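Local coordinates for Alpha/beta hydrolase (Legionella pneumophila subsp. pneumophila str. Philadelphia 1, PDB 4EZI), which is probably a serine hydrolase of the alpha/beta hydrolase fold, possibly with lipase activity on triacylglycerols, at residues F173-A183 with F299-L310. Numbering follows the deposited sequence.
Sequences FSTIVMFEMLA and FNHYDFKPTAPL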
loop_
_atom_site.group_PDB
_atom_site.type_symbol
_atom_site.label_atom_id
_atom_site.label_comp_id
_atom_site.label_asym_id
_atom_site.label_seq_id
_atom_site.Cartn_x
_atom_site.Cartn_y
_atom_site.Cartn_z
ATOM N N PHE A 173 2.080 -2.186 -4.414
ATOM C CA PHE A 173 2.734 -3.477 -4.225
ATOM C C PHE A 173 1.958 -4.342 -3.224
ATOM O O PHE A 173 1.685 -5.505 -3.489
ATOM C CB PHE A 173 4.184 -3.214 -3.811
ATOM C CG PHE A 173 5.014 -4.446 -3.550
ATOM C CD1 PHE A 173 5.065 -5.042 -2.309
ATOM C CD2 PHE A 173 5.796 -4.975 -4.556
ATOM C CE1 PHE A 173 5.865 -6.141 -2.072
ATOM C CE2 PHE A 173 6.610 -6.062 -4.319
ATOM C CZ PHE A 173 6.631 -6.664 -3.094
ATOM N N SER A 174 1.577 -3.773 -2.089
ATOM C CA SER A 174 0.798 -4.531 -1.109
ATOM C C SER A 174 -0.477 -5.083 -1.727
ATOM O O SER A 174 -0.877 -6.203 -1.433
ATOM C CB SER A 174 0.413 -3.621 0.045
ATOM O OG SER A 174 1.549 -3.072 0.674
ATOM N N THR A 175 -1.140 -4.274 -2.549
ATOM C CA THR A 175 -2.379 -4.676 -3.184
ATOM C C THR A 175 -2.168 -5.881 -4.102
ATOM O O THR A 175 -2.953 -6.850 -4.077
ATOM C CB THR A 175 -2.977 -3.491 -3.960
ATOM O OG1 THR A 175 -3.344 -2.467 -3.048
ATOM C CG2 THR A 175 -4.206 -3.885 -4.775
ATOM N N ILE A 176 -1.115 -5.841 -4.914
ATOM C CA ILE A 176 -0.816 -6.952 -5.817
ATOM C C ILE A 176 -0.497 -8.234 -5.040
ATOM O O ILE A 176 -1.014 -9.305 -5.378
ATOM C CB ILE A 176 0.331 -6.580 -6.759
ATOM C CG1 ILE A 176 -0.134 -5.608 -7.841
ATOM C CG2 ILE A 176 1.000 -7.834 -7.383
ATOM C CD1 ILE A 176 -1.001 -6.320 -8.966
ATOM N N VAL A 177 0.321 -8.144 -3.991
ATOM C CA VAL A 177 0.680 -9.350 -3.237
ATOM C C VAL A 177 -0.497 -9.879 -2.400
ATOM O O VAL A 177 -0.673 -11.098 -2.256
ATOM C CB VAL A 177 1.998 -9.193 -2.428
ATOM C CG1 VAL A 177 3.148 -8.898 -3.392
ATOM C CG2 VAL A 177 1.886 -8.144 -1.313
HETATM N N MSE A 178 -1.344 -8.976 -1.909
HETATM C CA MSE A 178 -2.587 -9.361 -1.247
HETATM C C MSE A 178 -3.488 -10.127 -2.232
HETATM O O MSE A 178 -4.048 -11.167 -1.886
HETATM C CB MSE A 178 -3.295 -8.096 -0.764
HETATM C CG MSE A 178 -4.638 -8.358 -0.120
HETATM SE SE MSE A 178 -5.491 -6.695 0.337
HETATM C CE MSE A 178 -6.914 -7.490 1.358
ATOM N N PHE A 179 -3.659 -9.577 -3.419
ATOM C CA PHE A 179 -4.467 -10.214 -4.476
ATOM C C PHE A 179 -3.962 -11.629 -4.799
ATOM O O PHE A 179 -4.734 -12.595 -4.830
ATOM C CB PHE A 179 -4.388 -9.305 -5.682
ATOM C CG PHE A 179 -5.232 -9.700 -6.886
ATOM C CD1 PHE A 179 -6.408 -10.444 -6.813
ATOM C CD2 PHE A 179 -4.829 -9.233 -8.121
ATOM C CE1 PHE A 179 -7.156 -10.696 -7.966
ATOM C CE2 PHE A 179 -5.586 -9.455 -9.259
ATOM C CZ PHE A 179 -6.742 -10.201 -9.171
ATOM N N GLU A 180 -2.643 -11.760 -4.980
ATOM C CA GLU A 180 -2.034 -13.033 -5.268
ATOM C C GLU A 180 -2.319 -14.038 -4.165
ATOM O O GLU A 180 -2.675 -15.198 -4.438
ATOM C CB GLU A 180 -0.520 -12.844 -5.488
ATOM C CG GLU A 180 0.216 -14.106 -5.822
ATOM C CD GLU A 180 1.682 -13.891 -6.005
ATOM O OE1 GLU A 180 2.243 -13.032 -5.289
ATOM O OE2 GLU A 180 2.287 -14.592 -6.844
HETATM N N MSE A 181 -2.133 -13.620 -2.921
HETATM C CA MSE A 181 -2.307 -14.503 -1.784
HETATM C C MSE A 181 -3.764 -14.869 -1.550
HETATM O O MSE A 181 -4.053 -15.998 -1.155
HETATM C CB MSE A 181 -1.680 -13.896 -0.531
HETATM C CG MSE A 181 -1.670 -14.825 0.672
HETATM SE SE MSE A 181 -0.789 -14.081 2.232
HETATM C CE MSE A 181 1.080 -14.287 1.674
ATOM N N LEU A 182 -4.676 -13.938 -1.780
ATOM C CA LEU A 182 -6.100 -14.271 -1.716
ATOM C C LEU A 182 -6.459 -15.364 -2.730
ATOM O O LEU A 182 -7.125 -16.345 -2.398
ATOM C CB LEU A 182 -6.971 -13.036 -1.944
ATOM C CG LEU A 182 -7.089 -12.067 -0.753
ATOM C CD1 LEU A 182 -7.839 -10.819 -1.203
ATOM C CD2 LEU A 182 -7.763 -12.730 0.449
ATOM N N ALA A 183 -5.987 -15.207 -3.962
ATOM C CA ALA A 183 -6.285 -16.177 -5.011
ATOM C C ALA A 183 -5.697 -17.547 -4.661
ATOM O O ALA A 183 -6.305 -18.583 -4.928
ATOM C CB ALA A 183 -5.771 -15.681 -6.359
ATOM N N PHE A 299 10.419 -9.507 -4.493
ATOM C CA PHE A 299 9.934 -8.344 -5.208
ATOM C C PHE A 299 8.991 -8.652 -6.340
ATOM O O PHE A 299 8.150 -7.827 -6.639
ATOM C CB PHE A 299 11.087 -7.494 -5.746
ATOM C CG PHE A 299 10.850 -6.025 -5.637
ATOM C CD1 PHE A 299 11.084 -5.355 -4.445
ATOM C CD2 PHE A 299 10.387 -5.293 -6.713
ATOM C CE1 PHE A 299 10.885 -3.992 -4.349
ATOM C CE2 PHE A 299 10.177 -3.939 -6.608
ATOM C CZ PHE A 299 10.423 -3.293 -5.428
ATOM N N ASN A 300 9.184 -9.777 -7.030
ATOM C CA ASN A 300 8.554 -10.016 -8.348
ATOM C C ASN A 300 7.241 -10.773 -8.222
ATOM O O ASN A 300 7.232 -11.972 -7.974
ATOM C CB ASN A 300 9.522 -10.743 -9.273
ATOM C CG ASN A 300 10.727 -9.883 -9.648
ATOM O OD1 ASN A 300 10.722 -8.667 -9.449
ATOM N ND2 ASN A 300 11.758 -10.519 -10.224
ATOM N N HIS A 301 6.153 -10.036 -8.360
ATOM C CA HIS A 301 4.799 -10.564 -8.211
ATOM C C HIS A 301 3.903 -10.049 -9.321
ATOM O O HIS A 301 2.896 -9.410 -9.090
ATOM C CB HIS A 301 4.252 -10.208 -6.828
ATOM C CG HIS A 301 5.038 -10.827 -5.716
ATOM N ND1 HIS A 301 4.755 -12.078 -5.211
ATOM C CD2 HIS A 301 6.112 -10.374 -5.021
ATOM C CE1 HIS A 301 5.628 -12.376 -4.265
ATOM N NE2 HIS A 301 6.475 -11.368 -4.148
ATOM N N TYR A 302 4.285 -10.345 -10.547
ATOM C CA TYR A 302 3.510 -9.915 -11.687
ATOM C C TYR A 302 3.303 -11.059 -12.671
ATOM O O TYR A 302 3.013 -10.806 -13.833
ATOM C CB TYR A 302 4.156 -8.699 -12.356
ATOM C CG TYR A 302 5.620 -8.886 -12.672
ATOM C CD1 TYR A 302 6.000 -9.508 -13.839
ATOM C CD2 TYR A 302 6.625 -8.464 -11.792
ATOM C CE1 TYR A 302 7.345 -9.730 -14.144
ATOM C CE2 TYR A 302 7.976 -8.677 -12.095
ATOM C CZ TYR A 302 8.321 -9.311 -13.271
ATOM O OH TYR A 302 9.653 -9.538 -13.592
ATOM N N ASP A 303 3.396 -12.289 -12.176
ATOM C CA ASP A 303 3.268 -13.474 -13.024
ATOM C C ASP A 303 2.383 -14.528 -12.384
ATOM O O ASP A 303 2.776 -15.683 -12.199
ATOM C CB ASP A 303 4.659 -14.050 -13.307
ATOM C CG ASP A 303 4.648 -15.102 -14.414
ATOM O OD1 ASP A 303 3.776 -15.040 -15.317
ATOM O OD2 ASP A 303 5.539 -15.986 -14.380
ATOM N N PHE A 304 1.170 -14.123 -12.038
ATOM C CA PHE A 304 0.141 -15.020 -11.544
ATOM C C PHE A 304 -1.153 -14.691 -12.268
ATOM O O PHE A 304 -1.315 -13.609 -12.821
ATOM C CB PHE A 304 -0.035 -14.912 -10.029
ATOM C CG PHE A 304 -0.513 -13.559 -9.544
ATOM C CD1 PHE A 304 0.401 -12.562 -9.244
ATOM C CD2 PHE A 304 -1.873 -13.300 -9.376
ATOM C CE1 PHE A 304 -0.038 -11.318 -8.787
ATOM C CE2 PHE A 304 -2.306 -12.060 -8.919
ATOM C CZ PHE A 304 -1.386 -11.079 -8.616
ATOM N N LYS A 305 -2.061 -15.666 -12.300
ATOM C CA LYS A 305 -3.343 -15.480 -12.936
ATOM C C LYS A 305 -4.254 -14.610 -12.079
ATOM O O LYS A 305 -4.588 -14.997 -10.952
ATOM C CB LYS A 305 -4.008 -16.835 -13.183
ATOM C CG LYS A 305 -5.351 -16.734 -13.913
ATOM C CD LYS A 305 -5.982 -18.103 -14.142
ATOM C CE LYS A 305 -7.299 -17.979 -14.889
ATOM N NZ LYS A 305 -8.105 -19.243 -14.816
ATOM N N PRO A 306 -4.678 -13.457 -12.616
ATOM C CA PRO A 306 -5.618 -12.640 -11.839
ATOM C C PRO A 306 -6.982 -13.304 -11.799
ATOM O O PRO A 306 -7.419 -13.912 -12.793
ATOM C CB PRO A 306 -5.702 -11.345 -12.628
ATOM C CG PRO A 306 -4.576 -11.341 -13.552
ATOM C CD PRO A 306 -4.230 -12.760 -13.831
ATOM N N THR A 307 -7.636 -13.217 -10.651
ATOM C CA THR A 307 -8.959 -13.802 -10.446
ATOM C C THR A 307 -10.049 -12.712 -10.333
ATOM O O THR A 307 -11.154 -12.964 -9.845
ATOM C CB THR A 307 -8.948 -14.669 -9.181
ATOM O OG1 THR A 307 -8.495 -13.859 -8.083
ATOM C CG2 THR A 307 -8.046 -15.912 -9.368
ATOM N N ALA A 308 -9.718 -11.511 -10.809
ATOM C CA ALA A 308 -10.623 -10.375 -10.856
ATOM C C ALA A 308 -10.103 -9.398 -11.889
ATOM O O ALA A 308 -8.897 -9.387 -12.180
ATOM C CB ALA A 308 -10.687 -9.680 -9.503
ATOM N N PRO A 309 -10.982 -8.546 -12.422
ATOM C CA PRO A 309 -10.528 -7.440 -13.255
ATOM C C PRO A 309 -9.435 -6.640 -12.568
ATOM O O PRO A 309 -9.542 -6.346 -11.362
ATOM C CB PRO A 309 -11.801 -6.605 -13.436
ATOM C CG PRO A 309 -12.914 -7.580 -13.274
ATOM C CD PRO A 309 -12.455 -8.601 -12.288
ATOM N N LEU A 310 -8.432 -6.268 -13.351
ATOM C CA LEU A 310 -7.204 -5.673 -12.846
ATOM C C LEU A 310 -6.818 -4.451 -13.669
ATOM O O LEU A 310 -6.652 -4.548 -14.887
ATOM C CB LEU A 310 -6.082 -6.713 -12.879
ATOM C CG LEU A 310 -4.679 -6.267 -12.484
ATOM C CD1 LEU A 310 -4.641 -5.830 -11.023
ATOM C CD2 LEU A 310 -3.686 -7.397 -12.754
HETATM O O HOH W 1 3.981 -13.687 -9.529
#
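In this alpha/beta hydrolase fold, the helix that follows the probable nucleophile elbow is flanked by the loop leading into sheet strand 310-314, and Glu180 of the helix meets His301 and Phe304 of that loop. With CG anti to the backbone N (chi1 -179°), the extended chain of Glu180 passes over the Phe304 ring and brings its carboxylate to the imidazole of His301. Its OE1 accepts a hydrogen bond from His301 ND1 at 2.7 Å through the syn lone pair. The N-H...O angle is 144° and the oxygen is tilted from the imidazole plane, so the bond is short but bent. Val177 CG1 covers one face of the same imidazole in a CH-pi contact, while His301 NE2 makes a weak hydrogen bond to Asn298 O. Glu180 CB sits over the centre of the Phe304 ring, 3.7 Å from its centroid, and the carboxylate, its plane 26° from that of the ring, lies stacked off-centre above the CD1 rim. Phe304 also directs its edge toward the face of Phe179 in an offset edge-to-face pair, centroids 5.7 Å apart. Phe179 in turn packs against Pro306 CB, with CZ 3.8 Å away, and against Ala308 CB and Leu310 CD1, whereas Ala183 CB rests on Thr307. Toward the elbow, the Phe173 ring edge approaches Phe299 O, CE2 to O being 3.3 Å. A water accepts from Asp303 N and donates weakly to Glu180 OE2. With ND1 bound to the carboxylate and NE2 facing a carbonyl oxygen, both nitrogens would carry hydrogens, an imidazolium that the charge of Glu180 would probably favour.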